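Local structure of 5-carboxymethyl-2-hydroxymuconate semialdehyde dehydrogenase (Thermus thermophilus, 2D4E) at the interface of chains A and B. The protein catalyses the NAD-dependent oxidation of 5-carboxymethyl-2-hydroxymuconate semialdehyde to the corresponding carboxylic acid, as a member of the aldehyde dehydrogenase family. Residues are numbered along the deposited sequence; one frame, centred on the assembly and turned at random. Chains: chain A/B, 5-carboxymethyl-2-hydroxymuconate semialdehyde dehydrogenase.

The interface of chains A and B. Residues chain A 145-146, 148, 158, 498, 500; chain B 472-474, 490.
The carboxylate oxygen OD1 of A:Asp145 accepts a hydrogen bond from the phenol hydroxyl of B:Tyr490, OH to OD1 2.8 Å, and shows how two hydroxyls from different subunits can share one acceptor. In this aldehyde dehydrogenase the site lies where strands 145-147, 154-162 and 496-504 of one subunit, part of the family's oligomerisation region, pack against helix 488-495 and the loop 472-474 of its two-fold partner. Carboxylate and phenol meet tip to tip, their planes 68° apart, with the phenol on the syn side of OD1. OG1 of A:Thr158 donates to the anti side of OD1 of A:Asp145 at 2.5 Å; both donors sit tilted out of the carboxylate plane, on the same face. The threonine oxygen also accepts the backbone N-H of A:Arg146, N to OG1 3.0 Å, which probably helps fix the hydroxyl and through it the carboxylate. With its CG anti to the backbone N (chi1 -158°), A:Asp145 points toward the partner; the two donors probably stabilise its negative charge.

A:Phe148 presents its ring edge, CZ lying 3.6 Å from OH of B:Tyr490. CD1 of A:Leu498 sits 3.6 Å from CD2 of B:Tyr490, at the rim opposite A:Phe148 and on the face that rests on CB of B:Pro474, a support from the tyrosine's own chain. The same proline packs tightly through CD against CG2 of A:Thr158, at 3.5 Å. Its carbonyl O accepts a second intersubunit bond from OG1 of A:Thr500 at 2.8 Å, the hydroxyl approaching at 133° to the C=O bond, slightly out of the carbonyl plane. The methyl CG2 of A:Thr500 leans on CB of B:Thr473, whose methyl CG2 lies over the rim of the A:Phe148 ring, 3.9 Å from CD1.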
# COMPACT_ATOMS: atom_id res chain seq x y z
N ASP A 145 -0.02 2.41 -9.39
CA ASP A 145 0.38 1.15 -8.79
C ASP A 145 1.73 1.28 -8.12
O ASP A 145 1.92 2.18 -7.31
CB ASP A 145 0.38 -0.04 -9.75
CG ASP A 145 0.25 -1.37 -8.99
OD1 ASP A 145 0.83 -2.39 -9.41
OD2 ASP A 145 -0.43 -1.39 -7.95
N ARG A 146 2.68 0.43 -8.48
CA ARG A 146 3.97 0.42 -7.78
C ARG A 146 5.25 0.45 -8.61
O ARG A 146 5.23 0.34 -9.84
CB ARG A 146 4.01 -0.82 -6.89
CG ARG A 146 2.74 -1.05 -6.06
CD ARG A 146 2.76 -2.42 -5.38
NE ARG A 146 3.89 -2.57 -4.47
CZ ARG A 146 4.23 -3.71 -3.87
NH1 ARG A 146 3.54 -4.82 -4.09
NH2 ARG A 146 5.28 -3.74 -3.05
N PHE A 148 9.20 -1.29 -8.71
CA PHE A 148 9.97 -2.41 -8.22
C PHE A 148 11.41 -2.30 -8.74
O PHE A 148 11.84 -3.10 -9.57
CB PHE A 148 9.37 -3.74 -8.69
CG PHE A 148 8.02 -4.04 -8.12
CD1 PHE A 148 6.87 -3.75 -8.84
CD2 PHE A 148 7.89 -4.61 -6.86
CE1 PHE A 148 5.61 -4.04 -8.32
CE2 PHE A 148 6.64 -4.89 -6.33
CZ PHE A 148 5.50 -4.61 -7.06
N THR A 158 4.79 -0.55 -12.44
CA THR A 158 3.51 -1.04 -12.89
C THR A 158 2.48 0.08 -12.95
O THR A 158 2.55 1.03 -12.18
CB THR A 158 3.00 -2.15 -11.94
OG1 THR A 158 2.96 -1.64 -10.60
CG2 THR A 158 3.93 -3.35 -11.99
N LEU A 498 -3.41 -4.68 -15.20
CA LEU A 498 -2.08 -4.32 -14.73
C LEU A 498 -1.07 -4.49 -15.86
O LEU A 498 -1.22 -5.34 -16.74
CB LEU A 498 -1.68 -5.21 -13.55
CG LEU A 498 -2.27 -4.83 -12.19
CD1 LEU A 498 -2.23 -6.02 -11.24
CD2 LEU A 498 -1.49 -3.64 -11.63
N THR A 500 3.27 -4.45 -16.39
CA THR A 500 4.59 -4.37 -15.78
C THR A 500 5.52 -3.88 -16.89
O THR A 500 5.63 -4.51 -17.95
CB THR A 500 5.08 -5.74 -15.26
OG1 THR A 500 4.29 -6.14 -14.13
CG2 THR A 500 6.55 -5.66 -14.82
N PRO B 472 8.53 -10.33 -7.91
CA PRO B 472 7.48 -9.56 -7.24
C PRO B 472 6.47 -8.84 -8.14
O PRO B 472 5.40 -8.44 -7.67
CB PRO B 472 8.26 -8.56 -6.39
CG PRO B 472 9.55 -9.25 -6.14
CD PRO B 472 9.86 -9.86 -7.48
N THR B 473 6.79 -8.67 -9.42
CA THR B 473 5.90 -7.96 -10.34
C THR B 473 4.71 -8.77 -10.84
O THR B 473 4.77 -10.00 -10.94
CB THR B 473 6.68 -7.43 -11.56
OG1 THR B 473 7.06 -8.53 -12.40
CG2 THR B 473 7.92 -6.68 -11.11
N PRO B 474 3.59 -8.09 -11.16
CA PRO B 474 2.42 -8.82 -11.65
C PRO B 474 2.67 -9.40 -13.04
O PRO B 474 3.01 -8.68 -13.99
CB PRO B 474 1.32 -7.75 -11.63
CG PRO B 474 2.08 -6.49 -11.91
CD PRO B 474 3.31 -6.65 -11.05
N TYR B 490 0.43 -10.02 -5.86
CA TYR B 490 -0.64 -10.12 -6.86
C TYR B 490 -1.22 -11.52 -6.89
O TYR B 490 -2.39 -11.71 -7.22
CB TYR B 490 -0.12 -9.72 -8.24
CG TYR B 490 0.46 -8.32 -8.26
CD1 TYR B 490 1.82 -8.11 -8.00
CD2 TYR B 490 -0.36 -7.21 -8.44
CE1 TYR B 490 2.35 -6.82 -7.92
CE2 TYR B 490 0.16 -5.91 -8.36
CZ TYR B 490 1.51 -5.73 -8.09
OH TYR B 490 2.02 -4.46 -7.99